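Local structure of methyl transferase from Methanosarcina acetivorans (Methanosarcina acetivorans, 6MRO) at residues E45-L50 / C55-I60; D69-A74 / V81-G86; L108-T113 / L137-K142; E115-F120 / L149-S154. The protein probably catalyses S-adenosylmethionine-dependent methyl transfer, and binds S-adenosyl-L-homocysteine and two calcium ions. The protein carries 1 engineered substitution. All coordinates share one frame; numbering follows the deposited sequence.

Contact 1: E45-L50 / C55-I60; sequences ENAIML and CDVTGI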
# COMPACT_ATOMS: atom_id res chain seq x y z
N GLU A 45 6.09 4.45 7.53
CA GLU A 45 5.34 4.29 8.77
C GLU A 45 4.62 2.93 8.84
O GLU A 45 4.73 2.21 9.84
CB GLU A 45 4.34 5.43 8.96
CG GLU A 45 5.00 6.76 9.19
CD GLU A 45 5.62 6.89 10.58
OE1 GLU A 45 6.47 7.78 10.74
OE2 GLU A 45 5.25 6.12 11.49
N ASN A 46 3.89 2.56 7.79
CA ASN A 46 3.17 1.30 7.84
C ASN A 46 4.13 0.12 7.87
O ASN A 46 3.88 -0.88 8.56
CB ASN A 46 2.22 1.17 6.65
CG ASN A 46 1.06 2.14 6.73
OD1 ASN A 46 0.51 2.36 7.80
ND2 ASN A 46 0.64 2.66 5.57
N ALA A 47 5.23 0.22 7.13
CA ALA A 47 6.19 -0.88 7.06
C ALA A 47 6.83 -1.11 8.42
O ALA A 47 6.97 -2.26 8.86
CB ALA A 47 7.25 -0.58 6.00
N ILE A 48 7.20 -0.03 9.10
CA ILE A 48 7.79 -0.15 10.43
C ILE A 48 6.78 -0.74 11.40
O ILE A 48 7.13 -1.57 12.25
CB ILE A 48 8.32 1.22 10.90
CG1 ILE A 48 9.55 1.62 10.07
CG2 ILE A 48 8.66 1.19 12.38
CD1 ILE A 48 9.99 3.07 10.24
N MET A 49 5.52 -0.35 11.28
CA MET A 49 4.50 -0.91 12.16
C MET A 49 4.41 -2.43 11.99
O MET A 49 4.35 -3.17 12.98
CB MET A 49 3.16 -0.23 11.87
CG MET A 49 2.08 -0.61 12.85
SD MET A 49 1.20 -2.03 12.22
CE MET A 49 0.36 -1.32 10.81
N LEU A 50 4.40 -2.91 10.75
CA LEU A 50 4.34 -4.35 10.51
C LEU A 50 5.56 -5.04 11.10
O LEU A 50 5.46 -6.13 11.68
CB LEU A 50 4.25 -4.63 9.01
CG LEU A 50 2.88 -4.38 8.38
CD1 LEU A 50 2.83 -4.87 6.94
CD2 LEU A 50 1.81 -5.05 9.21
N CYS A 55 6.34 -9.17 11.66
CA CYS A 55 6.50 -9.48 10.24
C CYS A 55 7.94 -9.22 9.78
O CYS A 55 8.65 -8.39 10.35
CB CYS A 55 5.54 -8.65 9.39
SG CYS A 55 3.80 -9.11 9.60
N ASP A 56 8.36 -9.97 8.76
CA ASP A 56 9.61 -9.70 8.04
C ASP A 56 9.26 -8.76 6.89
O ASP A 56 8.66 -9.20 5.91
CB ASP A 56 10.23 -10.98 7.49
CG ASP A 56 10.63 -11.96 8.57
OD1 ASP A 56 11.00 -11.52 9.68
OD2 ASP A 56 10.58 -13.17 8.28
N VAL A 57 9.63 -7.49 6.99
CA VAL A 57 9.06 -6.46 6.13
C VAL A 57 10.06 -6.01 5.08
O VAL A 57 11.23 -5.73 5.39
CB VAL A 57 8.56 -5.26 6.94
CG1 VAL A 57 7.92 -4.23 5.99
CG2 VAL A 57 7.51 -5.73 7.92
N THR A 58 9.58 -5.93 3.84
CA THR A 58 10.25 -5.24 2.75
C THR A 58 9.36 -4.09 2.30
O THR A 58 8.15 -4.25 2.17
CB THR A 58 10.50 -6.19 1.57
OG1 THR A 58 11.40 -7.23 1.99
CG2 THR A 58 11.14 -5.44 0.41
N GLY A 59 9.97 -2.92 2.07
CA GLY A 59 9.23 -1.81 1.51
C GLY A 59 9.88 -1.33 0.23
O GLY A 59 11.11 -1.19 0.18
N ILE A 60 9.10 -1.08 -0.81
CA ILE A 60 9.61 -0.67 -2.11
C ILE A 60 8.96 0.65 -2.52
O ILE A 60 7.75 0.85 -2.33
CB ILE A 60 9.39 -1.76 -3.17
CG1 ILE A 60 9.88 -1.30 -4.54
CG2 ILE A 60 7.91 -2.23 -3.19
CD1 ILE A 60 9.97 -2.41 -5.54

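Contact 2: D69-A74 / V81-G86; sequences DAKAKA and VNFIVG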
# COMPACT_ATOMS: atom_id res chain seq x y z
N ASP A 69 14.69 8.33 3.86
CA ASP A 69 14.05 8.75 5.10
C ASP A 69 13.44 7.56 5.84
O ASP A 69 13.46 7.52 7.07
CB ASP A 69 12.98 9.81 4.82
CG ASP A 69 13.58 11.14 4.41
OD1 ASP A 69 14.76 11.39 4.70
OD2 ASP A 69 12.86 11.93 3.77
N ALA A 70 12.89 6.59 5.10
CA ALA A 70 12.32 5.39 5.72
C ALA A 70 13.39 4.60 6.45
O ALA A 70 13.19 4.15 7.59
CB ALA A 70 11.63 4.51 4.67
N LYS A 71 14.54 4.42 5.80
CA LYS A 71 15.66 3.70 6.40
C LYS A 71 16.11 4.36 7.70
O LYS A 71 16.30 3.69 8.72
CB LYS A 71 16.83 3.63 5.42
CG LYS A 71 16.63 2.70 4.24
CD LYS A 71 17.85 2.77 3.33
CE LYS A 71 17.85 1.66 2.28
NZ LYS A 71 18.89 1.91 1.25
N ALA A 72 16.29 5.69 7.68
CA ALA A 72 16.73 6.40 8.87
C ALA A 72 15.72 6.27 10.01
O ALA A 72 16.10 6.18 11.19
CB ALA A 72 16.96 7.88 8.54
N LYS A 73 14.43 6.27 9.68
CA LYS A 73 13.39 6.09 10.68
C LYS A 73 13.49 4.72 11.34
O LYS A 73 13.43 4.60 12.57
CB LYS A 73 12.02 6.28 10.01
CG LYS A 73 10.89 6.75 10.89
CD LYS A 73 9.60 6.86 10.04
CE LYS A 73 9.57 8.16 9.22
NZ LYS A 73 8.24 8.42 8.61
N ALA A 74 13.63 3.67 10.52
CA ALA A 74 13.79 2.32 11.05
C ALA A 74 15.03 2.22 11.93
O ALA A 74 15.00 1.58 12.99
CB ALA A 74 13.87 1.32 9.89
N VAL A 81 14.02 -3.41 8.73
CA VAL A 81 13.16 -3.44 7.58
C VAL A 81 14.04 -3.39 6.36
O VAL A 81 15.03 -2.73 6.39
CB VAL A 81 12.20 -2.25 7.47
CG1 VAL A 81 11.36 -2.37 6.22
CG2 VAL A 81 11.32 -2.12 8.67
N ASN A 82 13.67 -4.10 5.30
CA ASN A 82 14.38 -4.12 4.01
C ASN A 82 13.74 -3.09 3.09
O ASN A 82 12.79 -3.37 2.36
CB ASN A 82 14.33 -5.54 3.44
CG ASN A 82 15.03 -5.67 2.10
OD1 ASN A 82 16.09 -5.11 1.87
ND2 ASN A 82 14.43 -6.46 1.21
N PHE A 83 14.25 -1.85 3.12
CA PHE A 83 13.73 -0.77 2.29
C PHE A 83 14.54 -0.69 1.00
O PHE A 83 15.78 -0.61 1.04
CB PHE A 83 13.81 0.57 3.03
CG PHE A 83 12.69 0.79 4.01
CD1 PHE A 83 11.37 0.84 3.60
CD2 PHE A 83 12.97 0.97 5.36
CE1 PHE A 83 10.35 1.05 4.51
CE2 PHE A 83 11.97 1.18 6.28
CZ PHE A 83 10.65 1.22 5.85
N ILE A 84 13.86 -0.71 -0.14
CA ILE A 84 14.56 -0.70 -1.42
C ILE A 84 13.89 0.27 -2.38
O ILE A 84 12.67 0.42 -2.38
CB ILE A 84 14.66 -2.12 -2.04
CG1 ILE A 84 13.30 -2.69 -2.41
CG2 ILE A 84 15.39 -3.08 -1.11
CD1 ILE A 84 13.40 -4.08 -3.02
N VAL A 85 14.72 0.94 -3.18
CA VAL A 85 14.24 1.77 -4.26
C VAL A 85 13.91 0.87 -5.44
O VAL A 85 14.73 0.04 -5.84
CB VAL A 85 15.30 2.81 -4.66
CG1 VAL A 85 14.81 3.62 -5.85
CG2 VAL A 85 15.64 3.73 -3.48
N GLY A 86 12.72 1.03 -5.99
CA GLY A 86 12.31 0.14 -7.07
C GLY A 86 10.93 0.47 -7.58
O GLY A 86 10.18 1.25 -6.98
O HOH W 1 18.23 0.04 -0.58

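Contact 3: L108-T113 / L137-K142; sequences LFHVIT and LCFSDK. With CA (calcium ion), chain D; CA (calcium ion), chain C; SAH (S-adenosyl-L-homocysteine), chain B.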
# COMPACT_ATOMS: atom_id res chain seq x y z
N LEU A 108 -0.95 3.45 -3.05
CA LEU A 108 -0.27 3.24 -4.33
C LEU A 108 -1.26 2.97 -5.45
O LEU A 108 -1.22 3.61 -6.50
CB LEU A 108 0.76 2.11 -4.23
CG LEU A 108 1.44 1.74 -5.56
CD1 LEU A 108 2.14 2.97 -6.21
CD2 LEU A 108 2.44 0.56 -5.42
N PHE A 109 -2.16 2.00 -5.25
CA PHE A 109 -3.19 1.72 -6.25
C PHE A 109 -3.84 3.01 -6.70
O PHE A 109 -4.09 3.21 -7.89
CB PHE A 109 -4.24 0.77 -5.69
CG PHE A 109 -5.43 0.59 -6.61
CD1 PHE A 109 -5.30 -0.11 -7.79
CD2 PHE A 109 -6.65 1.16 -6.29
CE1 PHE A 109 -6.39 -0.27 -8.65
CE2 PHE A 109 -7.75 1.01 -7.14
CZ PHE A 109 -7.62 0.30 -8.32
N HIS A 110 -4.06 3.93 -5.75
CA HIS A 110 -4.67 5.23 -6.01
C HIS A 110 -3.95 6.00 -7.11
O HIS A 110 -4.59 6.72 -7.88
CB HIS A 110 -4.70 6.04 -4.70
CG HIS A 110 -5.15 7.46 -4.85
ND1 HIS A 110 -6.46 7.80 -5.11
CD2 HIS A 110 -4.47 8.62 -4.75
CE1 HIS A 110 -6.57 9.12 -5.18
NE2 HIS A 110 -5.37 9.64 -4.96
N VAL A 111 -2.63 5.86 -7.22
CA VAL A 111 -1.88 6.65 -8.19
C VAL A 111 -1.51 5.87 -9.44
O VAL A 111 -1.09 6.50 -10.43
CB VAL A 111 -0.60 7.27 -7.56
CG1 VAL A 111 -0.97 8.13 -6.38
CG2 VAL A 111 0.40 6.19 -7.17
N ILE A 112 -1.66 4.55 -9.44
CA ILE A 112 -1.39 3.76 -10.64
C ILE A 112 -2.34 4.19 -11.75
O ILE A 112 -3.56 4.27 -11.55
CB ILE A 112 -1.53 2.27 -10.31
CG1 ILE A 112 -0.46 1.83 -9.31
CG2 ILE A 112 -1.44 1.40 -11.58
CD1 ILE A 112 0.98 1.96 -9.83
N THR A 113 -1.79 4.45 -12.94
CA THR A 113 -2.61 4.91 -14.05
C THR A 113 -3.39 3.76 -14.68
O THR A 113 -3.05 2.59 -14.52
CB THR A 113 -1.75 5.58 -15.14
OG1 THR A 113 -0.96 4.57 -15.79
CG2 THR A 113 -0.84 6.64 -14.54
N LEU A 137 -5.63 0.29 0.62
CA LEU A 137 -6.37 1.43 1.14
C LEU A 137 -6.41 2.53 0.09
O LEU A 137 -5.36 2.92 -0.45
CB LEU A 137 -5.72 1.92 2.43
CG LEU A 137 -6.22 3.19 3.12
CD1 LEU A 137 -7.56 2.92 3.76
CD2 LEU A 137 -5.17 3.61 4.19
N CYS A 138 -7.61 3.04 -0.19
CA CYS A 138 -7.76 4.09 -1.19
C CYS A 138 -8.94 4.98 -0.82
O CYS A 138 -9.79 4.62 -0.00
CB CYS A 138 -7.94 3.48 -2.59
SG CYS A 138 -9.43 2.45 -2.75
N PHE A 139 -8.97 6.17 -1.41
CA PHE A 139 -10.11 7.06 -1.22
C PHE A 139 -11.34 6.47 -1.90
O PHE A 139 -11.24 5.90 -2.99
CB PHE A 139 -9.80 8.45 -1.77
CG PHE A 139 -8.68 9.14 -1.07
CD1 PHE A 139 -8.72 9.33 0.30
CD2 PHE A 139 -7.57 9.56 -1.78
CE1 PHE A 139 -7.66 9.96 0.96
CE2 PHE A 139 -6.52 10.19 -1.13
CZ PHE A 139 -6.57 10.39 0.24
N SER A 140 -12.50 6.62 -1.27
CA SER A 140 -13.71 5.99 -1.76
C SER A 140 -14.46 6.90 -2.72
O SER A 140 -14.49 8.13 -2.56
CB SER A 140 -14.64 5.57 -0.61
OG SER A 140 -14.96 6.66 0.24
N ASP A 141 -15.09 6.28 -3.72
CA ASP A 141 -15.86 6.96 -4.75
C ASP A 141 -17.27 6.41 -4.71
O ASP A 141 -17.52 5.27 -5.14
CB ASP A 141 -15.21 6.75 -6.12
CG ASP A 141 -16.01 7.36 -7.25
OD1 ASP A 141 -17.08 7.97 -7.02
OD2 ASP A 141 -15.54 7.23 -8.41
N LYS A 142 -18.20 7.20 -4.20
CA LYS A 142 -19.61 6.85 -4.23
C LYS A 142 -20.41 7.82 -5.08
O LYS A 142 -21.64 7.84 -5.00
CB LYS A 142 -20.17 6.80 -2.81
CG LYS A 142 -19.39 5.84 -1.89
CD LYS A 142 -19.58 6.23 -0.43
CE LYS A 142 -19.10 5.13 0.51
NZ LYS A 142 -19.40 5.49 1.93
CA CA D . -13.74 6.60 -9.80
CA CA C . -17.37 8.41 -9.60
N SAH B . 2.43 4.24 1.32
CA SAH B . 3.00 5.55 1.70
CB SAH B . 3.12 6.45 0.48
CG SAH B . 1.83 6.57 -0.33
SD SAH B . 1.93 7.79 -1.66
C SAH B . 2.16 6.24 2.76
O SAH B . 1.06 5.78 3.11
OXT SAH B . 2.57 7.29 3.28
C5' SAH B . 2.26 6.61 -3.02
C4' SAH B . 3.71 6.15 -3.07
O4' SAH B . 3.87 5.26 -4.16
C3' SAH B . 4.74 7.27 -3.26
O3' SAH B . 5.69 7.16 -2.21
C2' SAH B . 5.33 7.00 -4.63
O2' SAH B . 6.70 7.34 -4.78
C1' SAH B . 5.12 5.50 -4.78
N9 SAH B . 5.03 5.00 -6.16
C8 SAH B . 4.29 5.51 -7.21
N7 SAH B . 4.47 4.71 -8.27
C5 SAH B . 5.29 3.69 -7.91
C6 SAH B . 5.81 2.60 -8.60
N6 SAH B . 5.51 2.40 -9.88
N1 SAH B . 6.64 1.73 -7.95
C2 SAH B . 6.96 1.92 -6.62
N3 SAH B . 6.46 3.01 -5.93
C4 SAH B . 5.63 3.86 -6.58
O HOH W 2 -3.98 2.49 -2.72
O HOH W 3 -8.57 5.95 -4.95
O HOH W 4 -18.30 6.28 -9.73
O HOH W 5 -13.22 8.91 -9.65
O HOH W 6 -11.45 6.16 -10.60

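Contact 4: E115-F120 / L149-S154; sequences EERLLF and LPRRAS. With CA (calcium ion), chain D.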
# COMPACT_ATOMS: atom_id res chain seq x y z
N GLU A 115 -3.60 2.70 -17.77
CA GLU A 115 -2.86 1.83 -18.68
C GLU A 115 -1.86 0.93 -17.96
O GLU A 115 -1.35 -0.01 -18.58
CB GLU A 115 -2.14 2.67 -19.74
CG GLU A 115 -3.04 3.07 -20.90
CD GLU A 115 -2.31 3.84 -21.98
OE1 GLU A 115 -2.53 3.54 -23.17
OE2 GLU A 115 -1.52 4.74 -21.63
N GLU A 116 -1.58 1.19 -16.69
CA GLU A 116 -0.67 0.36 -15.91
C GLU A 116 -1.40 -0.54 -14.91
O GLU A 116 -0.74 -1.28 -14.18
CB GLU A 116 0.34 1.24 -15.16
CG GLU A 116 1.22 2.13 -16.06
CD GLU A 116 2.00 1.34 -17.11
OE1 GLU A 116 2.65 0.34 -16.76
OE2 GLU A 116 1.99 1.75 -18.30
N ARG A 117 -2.74 -0.51 -14.88
CA ARG A 117 -3.48 -1.21 -13.83
C ARG A 117 -3.41 -2.72 -14.00
O ARG A 117 -3.23 -3.44 -13.01
CB ARG A 117 -4.93 -0.73 -13.81
CG ARG A 117 -5.16 0.58 -13.05
CD ARG A 117 -6.38 0.49 -12.13
NE ARG A 117 -6.82 1.78 -11.61
CZ ARG A 117 -6.16 2.50 -10.71
NH1 ARG A 117 -4.99 2.08 -10.24
NH2 ARG A 117 -6.65 3.66 -10.28
N LEU A 118 -3.59 -3.24 -15.22
CA LEU A 118 -3.54 -4.69 -15.41
C LEU A 118 -2.16 -5.23 -15.04
O LEU A 118 -2.04 -6.21 -14.30
CB LEU A 118 -3.89 -5.07 -16.85
CG LEU A 118 -3.36 -6.42 -17.37
CD1 LEU A 118 -3.93 -7.60 -16.58
CD2 LEU A 118 -3.62 -6.61 -18.87
N LEU A 119 -1.11 -4.58 -15.56
CA LEU A 119 0.26 -4.95 -15.20
C LEU A 119 0.47 -4.90 -13.69
O LEU A 119 1.10 -5.80 -13.11
CB LEU A 119 1.24 -4.02 -15.90
CG LEU A 119 2.73 -4.30 -15.76
CD1 LEU A 119 3.03 -5.66 -16.35
CD2 LEU A 119 3.57 -3.22 -16.44
N PHE A 120 -0.06 -3.87 -13.04
CA PHE A 120 0.06 -3.75 -11.59
C PHE A 120 -0.53 -4.97 -10.89
O PHE A 120 0.14 -5.61 -10.07
CB PHE A 120 -0.62 -2.46 -11.14
CG PHE A 120 -0.67 -2.27 -9.65
CD1 PHE A 120 -1.82 -2.60 -8.95
CD2 PHE A 120 0.41 -1.75 -8.96
CE1 PHE A 120 -1.89 -2.41 -7.57
CE2 PHE A 120 0.35 -1.55 -7.58
CZ PHE A 120 -0.81 -1.89 -6.89
N LEU A 149 -11.79 14.85 -9.24
CA LEU A 149 -10.34 14.96 -9.37
C LEU A 149 -9.77 15.30 -8.00
O LEU A 149 -10.25 16.25 -7.36
CB LEU A 149 -9.96 16.04 -10.39
CG LEU A 149 -8.75 15.76 -11.28
CD1 LEU A 149 -9.02 14.57 -12.19
CD2 LEU A 149 -8.41 17.00 -12.11
N PRO A 150 -8.78 14.55 -7.50
CA PRO A 150 -8.17 13.32 -8.03
C PRO A 150 -9.17 12.18 -8.18
O PRO A 150 -10.27 12.26 -7.62
CB PRO A 150 -7.12 12.97 -6.97
CG PRO A 150 -6.84 14.24 -6.27
CD PRO A 150 -8.11 15.01 -6.27
N ARG A 151 -8.81 11.14 -8.94
CA ARG A 151 -9.64 9.95 -9.03
C ARG A 151 -9.93 9.39 -7.64
O ARG A 151 -9.15 9.59 -6.70
CB ARG A 151 -8.95 8.87 -9.87
CG ARG A 151 -9.01 9.07 -11.38
CD ARG A 151 -8.14 8.03 -12.08
NE ARG A 151 -6.76 8.08 -11.59
CZ ARG A 151 -5.89 7.08 -11.71
NH1 ARG A 151 -4.66 7.23 -11.22
NH2 ARG A 151 -6.24 5.95 -12.30
N ARG A 152 -11.06 8.71 -7.51
CA ARG A 152 -11.35 7.93 -6.32
C ARG A 152 -11.95 6.60 -6.78
O ARG A 152 -12.57 6.52 -7.84
CB ARG A 152 -12.32 8.65 -5.36
CG ARG A 152 -11.86 10.06 -4.93
CD ARG A 152 -12.56 10.52 -3.64
NE ARG A 152 -14.02 10.61 -3.78
CZ ARG A 152 -14.67 11.64 -4.32
NH1 ARG A 152 -13.99 12.70 -4.77
NH2 ARG A 152 -15.99 11.62 -4.40
N ALA A 153 -11.74 5.56 -5.98
CA ALA A 153 -12.08 4.21 -6.41
C ALA A 153 -13.43 3.82 -5.84
O ALA A 153 -13.68 3.97 -4.64
CB ALA A 153 -10.99 3.22 -5.98
N SER A 154 -14.32 3.35 -6.71
CA SER A 154 -15.60 2.81 -6.26
C SER A 154 -15.45 1.32 -5.97
O SER A 154 -14.45 0.71 -6.33
CB SER A 154 -16.67 3.03 -7.32
OG SER A 154 -16.38 2.24 -8.46
CA CA D . -13.74 6.60 -9.80
O HOH W 5 -13.22 8.91 -9.65
O HOH W 6 -11.45 6.16 -10.60

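Contact 1: E45-L50 / C55-I60
Val57 reaches from strand 56-61 into the side of helix 45-51, meeting Ala47 and Leu50. Its CB already lies 3.9 Å from Ala47 O, and from there the side chain forks around that carbonyl oxygen. CG1, set anti to the backbone N (chi1 -178°), comes within 3.7 Å of Ala47 CB. The other methyl, CG2, turns to the next helical turn and rests 3.6 Å from Leu50 CB, while both methyls stay 3.6 Å from Ala47 O. Cutting Val57 back to an alanine removes both methyls and would probably leave a gap beside Ala47 and Leu50. Just before the strand, Cys55 N gives a hydrogen bond of 3.2 Å to Leu50 O, 155° at the hydrogen and with the donor tilted 30° from the carbonyl plane. The adjacent segment 81-86 closes in on the same pair, Val81 on Val57 and Phe83 on Ala47. This is the helix-to-strand return of a beta-alpha-beta crossover in the Rossmann-like fold. With its side chains all apolar and buried, the interface depends on close fit, and a single backbone bond supplies the one directional tie where the chain turns back.

Contact 2: D69-A74 / V81-G86
Phe83 is the centre of this contact, its ring sandwiched between a helix alanine and a valine of its own segment. Ala70 CB stands 3.5 Å from the ring centroid and 6° off the normal, a CH-pi contact straight over one face; Val81 CG1 sits over the middle of the opposite face. Ala74 CB comes in at the edge, near the ring plane, 4.1 Å from CE2. Lys71 passes Phe83 in the opposite direction: its CG lies 3.7 Å from Phe83 CB, and the extended chain then carries CE to 3.3 Å from Phe83 O. One water finishes the span, taking a hydrogen bond from Lys71 NZ at 2.7 Å and giving one to Phe83 O at 3.0 Å. The exposed lysine thus shields the ring's root with methylenes and leaves its ammonium group on a water. A serine in place of Phe83 would probably leave Ala70 and Val81 with no ring between them and open a gap under the helix. Ile67 and Ala47 also touch the ring, tying two helices to it. The axes of 69-74 and 82-85 approach to 8.8 Å at 168°, the antiparallel helix-on-strand packing typical of a beta-alpha-beta crossover in a Rossmann-like methyltransferase.

Contact 3: L108-T113 / L137-K142
His110 and Phe139 meet where the loop after strand 100-106 faces the end of strand 132-139, at the rim of the Rossmann-like methyltransferase fold. The tight part is a T-shaped pair. Phe139 turns its edge to the face of His110, with the ring centroids 5.1 Å apart and the planes at 88°. The closest atoms, His110 CE1 and Phe139 CD2, are 3.6 Å apart, CD2 lying over the imidazole toward its rim. His110 can offer that face because its CG stands anti to the backbone N (chi1 173°), sending the ring toward the strand.

Beside the pair the two segments are joined through water. One water gives a 2.7 Å hydrogen bond to Leu137 O and receives only a weak one from His110 N. Another lies in the plane of the imidazole, 2.8 Å from His110 ND1, and donates weakly to Phe139 O. No direct hydrogen bond joins the segments, and the loop is braced from within, where Leu108 O accepts from both Val111 N and Ile112 N.

The outer ends serve two different sites. Leu108 CD1 lies 3.5 Å from C8 of the bound S-adenosyl-L-homocysteine, and Val111 also lines that pocket. Further along 137-142, Asp141 joins two calcium ions: OD2 bridges them at 2.4 Å and 2.5 Å, while OD1 adds a 2.6 Å bond to the second ion, making that carboxylate bidentate there.

Contact 4: E115-F120 / L149-S154
The edge of the calcium site, where loop 149-154 faces helix 114-127, brings Arg117 and Arg151 together. Their side chains arrive from opposite directions, and their guanidinium planes are 14° apart, though each NH2 approaches the other group obliquely. The NH2 atoms of Arg117 and Arg151 lie 3.1 Å apart in the conformer described; Arg151 has a second one, so that separation is doubtful. Both are donors, and no hydrogen bond joins them. The hold on each group comes from the loop before the helix: Arg117 NH1 bonds to Phe109 O, with a cation-pi contact to the Phe109 ring, and Arg151 NH1 bonds to Ile112 O. Arg151 NH2 also has a long, weak ion pair with Asp114, which may offset part of the charge.

Next along the loop, Arg152 uses its main chain. Arg152 O binds a calcium ion at 2.3 Å, and Arg152 N donates a 3.0 Å hydrogen bond to a water that is itself a ligand, 2.4 Å from the metal. Asp141, Glu146 and Glu157 are further protein ligands, and Ser154 N-caps the helix that carries Glu157. Carboxylates, a backbone carbonyl and waters around one ion are characteristic of protein calcium sites.

Overall arrangement
Contacts 1 and 2 are buried packing on one half of the sheet, successive beta-alpha-beta units whose strands 56-61 and 82-85 are neighbours; the backbone bond between Gly59 and Ile84 and the Glu45–Lys73 salt bridge knit them together. Contacts 3 and 4 lie on the other side of the chain's centre, at the surface, their centres about 6 Å apart. They share one calcium ion and its waters, and interlock through Arg117 with Phe109 and Arg152 with Ser140. Chemistry follows place: mainly methyls and a buried ring, with one lysine-held water at the edge, against an aromatic pair, waters, arginines and metal ligands. Contacts 1, 2 and 3 each hold residues of the S-adenosyl-L-homocysteine pocket.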